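Side-chain contacts in putative invasin (Yersinia pseudotuberculosis IP 31758, PDB 5N40), which is an adhesin, InvasinE, that probably attaches the bacterium to host cells through a C-type lectin-like domain carried on immunoglobulin-like domains: residues V110-A115 / Q121-T126; G162-A167 / T198-A203; G5-T10 / N41-Q46; V31-R36 / L83-D88. The protein carries 1 engineered substitution. One frame throughout, in Å; residues are numbered along the deposited sequence.

How the contacts relate
Along the chain contacts 3 and 4 come first and interleave, their segments alternating; contact 1 follows and closes before contact 2 opens. Contacts 3 and 4 lie in the N-terminal immunoglobulin-like domain, centres 10 Å apart, and are joined by backbone bonds from S8 to R36 and from V43 to L35: contact 4 is sandwich core, contact 3 the loops at its end. Contacts 1 and 2 share the next immunoglobulin-like domain, centres 11 Å apart, and meet where L125 packs on L200. The two pairs are 48 to 61 Å apart between centres, as befits an elongated molecule whose adhesion domain comes last in the chain.

Contact 1 of 4, residues V110-A115 / Q121-T126; sequences VLTDNA and QAISLT
An antiparallel strand pair, L111 and T112 against T126 and L125, forms this contact. L111 and T126 are its hydrogen-bonded pair: L111 N gives to T126 O at 2.9 Å, and T126 N returns to L111 O at 2.7 Å. T112 and L125 make the non-hydrogen-bonded pair, with CG2 of T112 4.1 Å from CG of L125. V110 CG1 also comes within 3.8 Å of L125 CD2. Strand 106-112 is an edge strand of its five-stranded sheet in this immunoglobulin-like domain, and L125 faces inward, toward V188. Where the strand gives out, D113 takes over the pairing. D113 N donates to S124 O at 3.0 Å, while the carboxylate stands in for a backbone carbonyl: S124 N reaches D113 OD1 at 2.9 Å, from above the carboxylate plane by 58°. With CG tucked between N and the carbonyl carbon (chi1 65°), the acid folds back over S124, and the same OD1 takes a weak bond from N114 N. OD2 forms a salt bridge with K117, which would hold the carboxylate's rotation. I123 packs against the backbone of N114 and A115, its CG1 being 3.4 Å from N114 O, and continues inward to V214 and F216.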
loop_
_atom_site.group_PDB
_atom_site.type_symbol
_atom_site.label_atom_id
_atom_site.label_comp_id
_atom_site.label_asym_id
_atom_site.label_seq_id
_atom_site.Cartn_x
_atom_site.Cartn_y
_atom_site.Cartn_z
ATOM N N VAL A 110 8.513 2.735 -8.355
ATOM C CA VAL A 110 7.834 1.921 -7.351
ATOM C C VAL A 110 7.942 0.463 -7.764
ATOM O O VAL A 110 7.494 0.088 -8.854
ATOM C CB VAL A 110 6.362 2.326 -7.178
ATOM C CG1 VAL A 110 5.727 1.552 -6.030
ATOM C CG2 VAL A 110 6.257 3.817 -6.920
ATOM N N LEU A 111 8.526 -0.349 -6.885
ATOM C CA LEU A 111 8.758 -1.769 -7.101
ATOM C C LEU A 111 8.038 -2.567 -6.024
ATOM O O LEU A 111 8.054 -2.193 -4.847
ATOM C CB LEU A 111 10.254 -2.090 -7.054
ATOM C CG LEU A 111 11.148 -1.336 -8.041
ATOM C CD1 LEU A 111 12.605 -1.710 -7.862
ATOM C CD2 LEU A 111 10.710 -1.584 -9.474
ATOM N N THR A 112 7.418 -3.673 -6.418
ATOM C CA THR A 112 6.874 -4.627 -5.462
ATOM C C THR A 112 7.555 -5.970 -5.673
ATOM O O THR A 112 7.848 -6.348 -6.813
ATOM C CB THR A 112 5.360 -4.784 -5.613
ATOM O OG1 THR A 112 5.050 -5.122 -6.966
ATOM C CG2 THR A 112 4.642 -3.485 -5.221
ATOM N N ASP A 113 7.813 -6.693 -4.579
ATOM C CA ASP A 113 8.499 -7.977 -4.728
ATOM C C ASP A 113 7.648 -8.950 -5.538
ATOM O O ASP A 113 8.163 -9.657 -6.413
ATOM C CB ASP A 113 8.892 -8.556 -3.358
ATOM C CG ASP A 113 7.703 -8.911 -2.473
ATOM O OD1 ASP A 113 6.652 -8.248 -2.535
ATOM O OD2 ASP A 113 7.841 -9.870 -1.677
ATOM N N ASN A 114 6.344 -8.986 -5.275
ATOM C CA ASN A 114 5.382 -9.623 -6.167
ATOM C C ASN A 114 4.091 -8.834 -6.059
ATOM O O ASN A 114 3.655 -8.514 -4.948
ATOM C CB ASN A 114 5.151 -11.098 -5.812
ATOM C CG ASN A 114 4.373 -11.846 -6.891
ATOM O OD1 ASN A 114 3.383 -11.347 -7.430
ATOM N ND2 ASN A 114 4.836 -13.048 -7.219
ATOM N N ALA A 115 3.484 -8.526 -7.203
ATOM C CA ALA A 115 2.338 -7.627 -7.218
ATOM C C ALA A 115 1.053 -8.298 -6.769
ATOM O O ALA A 115 0.082 -7.592 -6.483
ATOM C CB ALA A 115 2.134 -7.040 -8.615
ATOM N N GLN A 121 -0.651 -12.609 3.508
ATOM C CA GLN A 121 0.725 -12.336 3.135
ATOM C C GLN A 121 0.938 -10.825 3.053
ATOM O O GLN A 121 -0.011 -10.042 3.040
ATOM C CB GLN A 121 1.063 -12.993 1.797
ATOM C CG GLN A 121 1.009 -14.508 1.800
ATOM C CD GLN A 121 1.381 -15.089 0.454
ATOM O OE1 GLN A 121 0.660 -14.921 -0.533
ATOM N NE2 GLN A 121 2.519 -15.770 0.399
ATOM N N ALA A 122 2.205 -10.424 3.002
ATOM C CA ALA A 122 2.588 -9.022 2.891
ATOM C C ALA A 122 3.397 -8.810 1.623
ATOM O O ALA A 122 4.316 -9.582 1.330
ATOM C CB ALA A 122 3.399 -8.567 4.107
ATOM N N ILE A 123 3.053 -7.764 0.884
ATOM C CA ILE A 123 3.815 -7.344 -0.286
ATOM C C ILE A 123 4.835 -6.301 0.152
ATOM O O ILE A 123 4.508 -5.365 0.897
ATOM C CB ILE A 123 2.884 -6.790 -1.379
ATOM C CG1 ILE A 123 2.086 -7.923 -2.014
ATOM C CG2 ILE A 123 3.684 -6.059 -2.471
ATOM C CD1 ILE A 123 0.960 -7.456 -2.931
ATOM N N SER A 124 6.071 -6.462 -0.307
ATOM C CA SER A 124 7.130 -5.499 -0.038
ATOM C C SER A 124 7.129 -4.457 -1.150
ATOM O O SER A 124 7.350 -4.792 -2.317
ATOM C CB SER A 124 8.486 -6.194 0.051
ATOM O OG SER A 124 9.499 -5.279 0.440
ATOM N N LEU A 125 6.870 -3.207 -0.788
ATOM C CA LEU A 125 6.748 -2.110 -1.738
ATOM C C LEU A 125 7.889 -1.140 -1.485
ATOM O O LEU A 125 8.052 -0.655 -0.360
ATOM C CB LEU A 125 5.391 -1.413 -1.589
ATOM C CG LEU A 125 4.986 -0.322 -2.589
ATOM C CD1 LEU A 125 3.477 -0.160 -2.568
ATOM C CD2 LEU A 125 5.659 1.010 -2.303
ATOM N N THR A 126 8.682 -0.870 -2.523
ATOM C CA THR A 126 9.816 0.044 -2.435
ATOM C C THR A 126 9.612 1.240 -3.357
ATOM O O THR A 126 9.359 1.075 -4.554
ATOM C CB THR A 126 11.122 -0.669 -2.798
ATOM O OG1 THR A 126 11.350 -1.754 -1.890
ATOM C CG2 THR A 126 12.298 0.293 -2.745
#

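Contact 2 of 4, residues G162-A167 / T198-A203; sequences GVVQIA and TTLRAA. Engineered in segment 198-203: A203 (natural residue Lys).
V164 meets T198 and L200 across the core of an immunoglobulin-like beta sandwich, with no hydrogen bond passing between the segments. The side chains of V164 and T198 run past each other in opposite senses, V164 CG2 lying 3.6 Å from T198 OG1 and 3.9 Å from T198 CG2. The other methyl of V164, CG1, turns to the neighbouring inward residue of strand 197-204 and stands 4.3 Å from L200 CD1, a looser apolar touch. V164 thus divides its branches between T198 and L200, on one face of their strand. In the next shell V188 of strand 183-189 packs on both V164 and L200, and I166 points the same way onto V186 and F145. The 162-167 segment is held to its own sheet by backbone bonds from Q165 to T189 and from A167 to S187; strand 197-204 belongs to the facing sheet, where T198 bonds to V214. Q165 also braces the chain before it: NE2 gives a nearly straight bond of 3.0 Å to V163 O, in the amide plane though above the V163 carbonyl plane, and has N170 OD1 as second partner. One water donates to T198 OG1 at 2.8 Å and, weakly, to G162 O at 3.4 Å.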
loop_
_atom_site.group_PDB
_atom_site.type_symbol
_atom_site.label_atom_id
_atom_site.label_comp_id
_atom_site.label_asym_id
_atom_site.label_seq_id
_atom_site.Cartn_x
_atom_site.Cartn_y
_atom_site.Cartn_z
ATOM N N GLY A 162 -11.968 -3.829 2.331
ATOM C CA GLY A 162 -11.307 -3.214 3.463
ATOM C C GLY A 162 -10.217 -2.243 3.044
ATOM O O GLY A 162 -9.792 -2.185 1.890
ATOM N N VAL A 163 -9.754 -1.463 4.019
ATOM C CA VAL A 163 -8.697 -0.480 3.780
ATOM C C VAL A 163 -7.351 -1.196 3.762
ATOM O O VAL A 163 -7.005 -1.918 4.705
ATOM C CB VAL A 163 -8.729 0.623 4.851
ATOM C CG1 VAL A 163 -7.638 1.673 4.607
ATOM C CG2 VAL A 163 -10.092 1.281 4.898
ATOM N N VAL A 164 -6.586 -1.001 2.681
ATOM C CA VAL A 164 -5.254 -1.589 2.586
ATOM C C VAL A 164 -4.356 -1.008 3.670
ATOM O O VAL A 164 -4.432 0.182 4.005
ATOM C CB VAL A 164 -4.667 -1.358 1.181
ATOM C CG1 VAL A 164 -3.173 -1.679 1.133
ATOM C CG2 VAL A 164 -5.399 -2.212 0.161
ATOM N N GLN A 165 -3.494 -1.856 4.221
ATOM C CA GLN A 165 -2.664 -1.517 5.366
ATOM C C GLN A 165 -1.221 -1.340 4.926
ATOM O O GLN A 165 -0.709 -2.113 4.109
ATOM C CB GLN A 165 -2.739 -2.608 6.445
ATOM C CG GLN A 165 -4.132 -2.874 6.978
ATOM C CD GLN A 165 -4.675 -1.728 7.807
ATOM O OE1 GLN A 165 -4.194 -1.465 8.908
ATOM N NE2 GLN A 165 -5.694 -1.050 7.289
ATOM N N ILE A 166 -0.571 -0.320 5.477
ATOM C CA ILE A 166 0.860 -0.109 5.333
ATOM C C ILE A 166 1.439 -0.040 6.738
ATOM O O ILE A 166 0.964 0.739 7.572
ATOM C CB ILE A 166 1.168 1.163 4.518
ATOM C CG1 ILE A 166 0.554 1.048 3.111
ATOM C CG2 ILE A 166 2.671 1.390 4.432
ATOM C CD1 ILE A 166 0.725 2.278 2.216
ATOM N N ALA A 167 2.431 -0.882 7.016
ATOM C CA ALA A 167 3.011 -0.968 8.357
ATOM C C ALA A 167 1.927 -1.203 9.410
ATOM O O ALA A 167 1.934 -0.607 10.488
ATOM C CB ALA A 167 3.821 0.289 8.681
ATOM N N THR A 198 -5.714 -3.164 -5.807
ATOM C CA THR A 198 -5.704 -1.798 -5.309
ATOM C C THR A 198 -4.542 -1.045 -5.940
ATOM O O THR A 198 -3.404 -1.522 -5.926
ATOM C CB THR A 198 -5.586 -1.773 -3.785
ATOM O OG1 THR A 198 -6.673 -2.513 -3.211
ATOM C CG2 THR A 198 -5.610 -0.330 -3.257
ATOM N N THR A 199 -4.830 0.130 -6.487
ATOM C CA THR A 199 -3.787 1.001 -7.009
ATOM C C THR A 199 -3.368 1.946 -5.893
ATOM O O THR A 199 -4.172 2.760 -5.424
ATOM C CB THR A 199 -4.277 1.780 -8.226
ATOM O OG1 THR A 199 -4.695 0.866 -9.246
ATOM C CG2 THR A 199 -3.164 2.674 -8.762
ATOM N N LEU A 200 -2.123 1.823 -5.457
ATOM C CA LEU A 200 -1.538 2.718 -4.468
ATOM C C LEU A 200 -0.683 3.763 -5.167
ATOM O O LEU A 200 0.154 3.421 -6.006
ATOM C CB LEU A 200 -0.680 1.946 -3.469
ATOM C CG LEU A 200 -1.452 1.068 -2.479
ATOM C CD1 LEU A 200 -0.498 0.246 -1.642
ATOM C CD2 LEU A 200 -2.336 1.930 -1.577
ATOM N N ARG A 201 -0.878 5.026 -4.811
ATOM C CA ARG A 201 -0.067 6.113 -5.358
ATOM C C ARG A 201 0.901 6.617 -4.293
ATOM O O ARG A 201 0.486 7.030 -3.205
ATOM C CB ARG A 201 -0.934 7.261 -5.863
ATOM C CG ARG A 201 -0.123 8.366 -6.519
ATOM C CD ARG A 201 -1.009 9.227 -7.373
ATOM N NE ARG A 201 -1.922 10.032 -6.574
ATOM C CZ ARG A 201 -2.805 10.876 -7.094
ATOM N NH1 ARG A 201 -2.896 11.004 -8.408
ATOM N NH2 ARG A 201 -3.599 11.582 -6.303
ATOM N N ALA A 202 2.188 6.562 -4.608
ATOM C CA ALA A 202 3.219 7.176 -3.789
ATOM C C ALA A 202 3.394 8.623 -4.225
ATOM O O ALA A 202 3.562 8.893 -5.415
ATOM C CB ALA A 202 4.535 6.412 -3.934
ATOM N N ALA A 203 3.333 9.548 -3.268
ATOM C CA ALA A 203 3.516 10.969 -3.529
ATOM C C ALA A 203 4.648 11.522 -2.673
ATOM O O ALA A 203 4.616 11.418 -1.442
ATOM C CB ALA A 203 2.232 11.750 -3.249
HETATM O O HOH W 1 -8.505 -1.775 -1.267
#

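Contact 3 of 4, residues G5-T10 / N41-Q46; sequences GNLSTT and NPVTGQ
L7 and V43 set their side chains at about a right angle, so that one leucine methyl meets the branched end of the valine. CD2 of L7 sits against both V43 methyls at once, 3.9 Å from CG1 and 3.9 Å from CG2. On the leucine, CG lies opposite the carbonyl carbon (chi1 -56°); CD1 continues the extended line and CD2, the side branch, turns to the valine although the CB itself does not head that way. V43, by contrast, has its CB directed toward the opposing segment. N6 adds a looser edge to the patch: its ND2 passes 4.3 Å from V43 CG2. The setting is the end of the N-terminal immunoglobulin-like domain, where the segment leading into strand 13-22 approaches the loop between strands 28-34 and 48-52. L35 packs against both main residues, and L7 also touches V87 and L92, so the pair borders the end of the sandwich core. Backbone bonds hold the two segments to one intervening piece of chain, S8 to R36 and V43 to L35. The loop beyond V43 turns through G45, whose positive phi suits a glycine. Y68 OH bonds to V43 O and to Q46 N, tying the two limbs of that turn together. Q46 folds its amide back across the same turn, NE2 meeting T44 O at 2.9 Å in a bond of 174° that arrives from above the carbonyl plane.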
loop_
_atom_site.group_PDB
_atom_site.type_symbol
_atom_site.label_atom_id
_atom_site.label_comp_id
_atom_site.label_asym_id
_atom_site.label_seq_id
_atom_site.Cartn_x
_atom_site.Cartn_y
_atom_site.Cartn_z
ATOM N N GLY A 5 28.898 48.646 22.261
ATOM C CA GLY A 5 27.538 49.133 22.117
ATOM C C GLY A 5 27.265 49.919 20.856
ATOM O O GLY A 5 26.187 50.511 20.737
ATOM N N ASN A 6 28.201 49.944 19.908
ATOM C CA ASN A 6 28.026 50.726 18.694
ATOM C C ASN A 6 27.317 49.961 17.584
ATOM O O ASN A 6 26.793 50.596 16.665
ATOM C CB ASN A 6 29.383 51.220 18.181
ATOM C CG ASN A 6 30.323 50.084 17.825
ATOM O OD1 ASN A 6 30.431 49.099 18.558
ATOM N ND2 ASN A 6 31.011 50.215 16.692
ATOM N N LEU A 7 27.271 48.629 17.646
ATOM C CA LEU A 7 26.588 47.849 16.615
ATOM C C LEU A 7 25.080 48.046 16.733
ATOM O O LEU A 7 24.491 47.789 17.789
ATOM C CB LEU A 7 26.946 46.367 16.738
ATOM C CG LEU A 7 28.432 45.997 16.688
ATOM C CD1 LEU A 7 28.611 44.493 16.746
ATOM C CD2 LEU A 7 29.120 46.572 15.450
ATOM N N SER A 8 24.449 48.490 15.648
ATOM C CA SER A 8 23.019 48.778 15.642
ATOM C C SER A 8 22.261 47.610 15.030
ATOM O O SER A 8 22.537 47.216 13.893
ATOM C CB SER A 8 22.714 50.055 14.863
ATOM O OG SER A 8 21.313 50.188 14.666
ATOM N N THR A 9 21.301 47.065 15.778
ATOM C CA THR A 9 20.480 45.982 15.250
ATOM C C THR A 9 19.414 46.485 14.286
ATOM O O THR A 9 18.833 45.678 13.554
ATOM C CB THR A 9 19.828 45.203 16.399
ATOM O OG1 THR A 9 18.998 46.073 17.175
ATOM C CG2 THR A 9 20.889 44.603 17.299
ATOM N N THR A 10 19.151 47.793 14.263
ATOM C CA THR A 10 18.181 48.372 13.341
ATOM C C THR A 10 18.829 48.887 12.058
ATOM O O THR A 10 18.229 48.786 10.983
ATOM C CB THR A 10 17.417 49.513 14.025
ATOM O OG1 THR A 10 18.348 50.470 14.550
ATOM C CG2 THR A 10 16.553 48.976 15.148
ATOM N N ASN A 41 27.231 54.236 10.109
ATOM C CA ASN A 41 28.552 54.044 9.527
ATOM C C ASN A 41 28.849 52.549 9.399
ATOM O O ASN A 41 28.463 51.769 10.272
ATOM C CB ASN A 41 29.628 54.694 10.394
ATOM C CG ASN A 41 29.363 56.160 10.661
ATOM O OD1 ASN A 41 29.203 56.575 11.812
ATOM N ND2 ASN A 41 29.330 56.956 9.601
ATOM N N PRO A 42 29.546 52.128 8.342
ATOM C CA PRO A 42 29.966 50.721 8.257
ATOM C C PRO A 42 30.956 50.373 9.360
ATOM O O PRO A 42 31.787 51.194 9.748
ATOM C CB PRO A 42 30.617 50.622 6.868
ATOM C CG PRO A 42 30.150 51.827 6.118
ATOM C CD PRO A 42 29.948 52.892 7.147
ATOM N N VAL A 43 30.861 49.147 9.870
ATOM C CA VAL A 43 31.803 48.631 10.859
ATOM C C VAL A 43 32.653 47.576 10.167
ATOM O O VAL A 43 32.158 46.503 9.799
ATOM C CB VAL A 43 31.088 48.054 12.088
ATOM C CG1 VAL A 43 32.096 47.609 13.131
ATOM C CG2 VAL A 43 30.125 49.084 12.668
ATOM N N THR A 44 33.936 47.869 10.002
ATOM C CA THR A 44 34.839 47.025 9.233
ATOM C C THR A 44 35.725 46.182 10.150
ATOM O O THR A 44 35.867 46.454 11.344
ATOM C CB THR A 44 35.701 47.889 8.303
ATOM O OG1 THR A 44 36.510 48.784 9.074
ATOM C CG2 THR A 44 34.817 48.705 7.362
ATOM N N GLY A 45 36.311 45.138 9.569
ATOM C CA GLY A 45 37.311 44.345 10.259
ATOM C C GLY A 45 36.787 43.468 11.376
ATOM O O GLY A 45 37.556 43.088 12.261
ATOM N N GLN A 46 35.508 43.125 11.358
ATOM C CA GLN A 46 34.911 42.374 12.452
ATOM C C GLN A 46 34.961 40.866 12.210
ATOM O O GLN A 46 35.149 40.388 11.088
ATOM C CB GLN A 46 33.466 42.816 12.664
ATOM C CG GLN A 46 33.338 44.292 12.975
ATOM C CD GLN A 46 34.158 44.693 14.185
ATOM O OE1 GLN A 46 33.849 44.308 15.313
ATOM N NE2 GLN A 46 35.222 45.456 13.953
#

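Contact 4 of 4, residues V31-R36 / L83-D88; sequences VTLTLR and LSVNVD
This is a purely apolar side-chain contact inside the N-terminal domain, between strands 28-34 and 79-87, whose backbones stand well apart: the nearest CA atoms, those of L33 and V85, are 8.1 Å from each other. No hydrogen bond crosses, and four buried residues carry the packing. V31 and L83 reach toward each other tip to tip, V31 CG2 coming within 3.9 Å of L83 CD1; V31 CG1 is a little farther from the same leucine methyl, at 4.2 Å. Two residues on, L33 and V85 cross at about a right angle, and the single meeting of branches is L33 CD2 on V85 CG2, also at 3.9 Å. V85 has CG1 wedged between its backbone N and carbonyl carbon, with CG2 opposite the N (chi1 52° to CG1), an orientation that presents CG2 to the leucine. L35 and V87 point inward at the next step and come a little less close. Around the four, F50 packs on V31, V48 on L33, A97 and I99 on L83, and T94 on V85. Alternate residues point inward from the two strands, their side chains meeting across a gap that no backbone bond bridges, as in the core of an immunoglobulin-like beta sandwich.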
loop_
_atom_site.group_PDB
_atom_site.type_symbol
_atom_site.label_atom_id
_atom_site.label_comp_id
_atom_site.label_asym_id
_atom_site.label_seq_id
_atom_site.Cartn_x
_atom_site.Cartn_y
_atom_site.Cartn_z
ATOM N N VAL A 31 24.306 34.794 1.879
ATOM C CA VAL A 31 23.859 35.515 3.062
ATOM C C VAL A 31 24.765 36.721 3.231
ATOM O O VAL A 31 25.994 36.582 3.246
ATOM C CB VAL A 31 23.894 34.616 4.308
ATOM C CG1 VAL A 31 23.399 35.366 5.531
ATOM C CG2 VAL A 31 23.080 33.355 4.074
ATOM N N THR A 32 24.166 37.907 3.329
ATOM C CA THR A 32 24.908 39.158 3.419
ATOM C C THR A 32 24.506 39.890 4.689
ATOM O O THR A 32 23.330 40.217 4.880
ATOM C CB THR A 32 24.660 40.043 2.195
ATOM O OG1 THR A 32 25.127 39.371 1.020
ATOM C CG2 THR A 32 25.398 41.381 2.323
ATOM N N LEU A 33 25.483 40.127 5.553
ATOM C CA LEU A 33 25.334 41.050 6.664
ATOM C C LEU A 33 25.861 42.410 6.246
ATOM O O LEU A 33 26.990 42.517 5.762
ATOM C CB LEU A 33 26.104 40.561 7.890
ATOM C CG LEU A 33 26.208 41.542 9.057
ATOM C CD1 LEU A 33 24.860 41.717 9.754
ATOM C CD2 LEU A 33 27.282 41.090 10.042
ATOM N N THR A 34 25.050 43.442 6.455
ATOM C CA THR A 34 25.481 44.834 6.337
ATOM C C THR A 34 25.575 45.357 7.765
ATOM O O THR A 34 24.554 45.619 8.402
ATOM C CB THR A 34 24.510 45.636 5.483
ATOM O OG1 THR A 34 24.410 45.012 4.195
ATOM C CG2 THR A 34 24.987 47.097 5.324
ATOM N N LEU A 35 26.801 45.465 8.275
ATOM C CA LEU A 35 27.039 45.776 9.678
ATOM C C LEU A 35 27.216 47.280 9.840
ATOM O O LEU A 35 28.123 47.875 9.246
ATOM C CB LEU A 35 28.264 45.018 10.189
ATOM C CG LEU A 35 28.518 45.080 11.698
ATOM C CD1 LEU A 35 27.349 44.505 12.482
ATOM C CD2 LEU A 35 29.805 44.350 12.057
ATOM N N ARG A 36 26.348 47.893 10.636
ATOM C CA ARG A 36 26.288 49.344 10.756
ATOM C C ARG A 36 26.203 49.733 12.221
ATOM O O ARG A 36 25.647 48.995 13.042
ATOM C CB ARG A 36 25.086 49.915 9.993
ATOM C CG ARG A 36 25.138 49.675 8.486
ATOM C CD ARG A 36 26.199 50.568 7.834
ATOM N NE ARG A 36 26.307 50.407 6.381
ATOM C CZ ARG A 36 27.112 49.542 5.768
ATOM N NH1 ARG A 36 27.884 48.712 6.466
ATOM N NH2 ARG A 36 27.137 49.489 4.443
ATOM N N LEU A 83 18.191 32.214 9.901
ATOM C CA LEU A 83 19.587 32.625 9.907
ATOM C C LEU A 83 19.828 33.573 11.071
ATOM O O LEU A 83 19.044 34.501 11.286
ATOM C CB LEU A 83 19.948 33.317 8.593
ATOM C CG LEU A 83 19.684 32.515 7.318
ATOM C CD1 LEU A 83 19.743 33.421 6.094
ATOM C CD2 LEU A 83 20.690 31.408 7.198
ATOM N N SER A 84 20.918 33.352 11.803
ATOM C CA SER A 84 21.326 34.250 12.876
ATOM C C SER A 84 22.776 34.665 12.670
ATOM O O SER A 84 23.519 34.058 11.893
ATOM C CB SER A 84 21.166 33.607 14.258
ATOM O OG SER A 84 22.126 32.589 14.455
ATOM N N VAL A 85 23.171 35.723 13.372
ATOM C CA VAL A 85 24.496 36.307 13.214
ATOM C C VAL A 85 25.052 36.653 14.589
ATOM O O VAL A 85 24.319 37.117 15.468
ATOM C CB VAL A 85 24.446 37.555 12.303
ATOM C CG1 VAL A 85 23.386 38.525 12.782
ATOM C CG2 VAL A 85 25.804 38.231 12.227
ATOM N N ASN A 86 26.348 36.415 14.777
ATOM C CA ASN A 86 27.028 36.870 15.979
ATOM C C ASN A 86 28.367 37.486 15.590
ATOM O O ASN A 86 28.929 37.191 14.531
ATOM C CB ASN A 86 27.207 35.736 17.020
ATOM C CG ASN A 86 27.976 34.548 16.491
ATOM O OD1 ASN A 86 29.198 34.591 16.364
ATOM N ND2 ASN A 86 27.265 33.455 16.217
ATOM N N VAL A 87 28.849 38.371 16.456
ATOM C CA VAL A 87 30.084 39.119 16.252
ATOM C C VAL A 87 30.927 38.914 17.498
ATOM O O VAL A 87 30.460 39.182 18.610
ATOM C CB VAL A 87 29.816 40.616 16.025
ATOM C CG1 VAL A 87 31.120 41.372 15.808
ATOM C CG2 VAL A 87 28.858 40.823 14.855
ATOM N N ASP A 88 32.153 38.424 17.323
ATOM C CA ASP A 88 33.004 38.075 18.460
ATOM C C ASP A 88 32.284 37.106 19.397
ATOM O O ASP A 88 32.449 37.160 20.612
ATOM C CB ASP A 88 33.445 39.319 19.240
ATOM C CG ASP A 88 34.321 40.251 18.431
ATOM O OD1 ASP A 88 35.155 39.763 17.641
ATOM O OD2 ASP A 88 34.172 41.477 18.610
#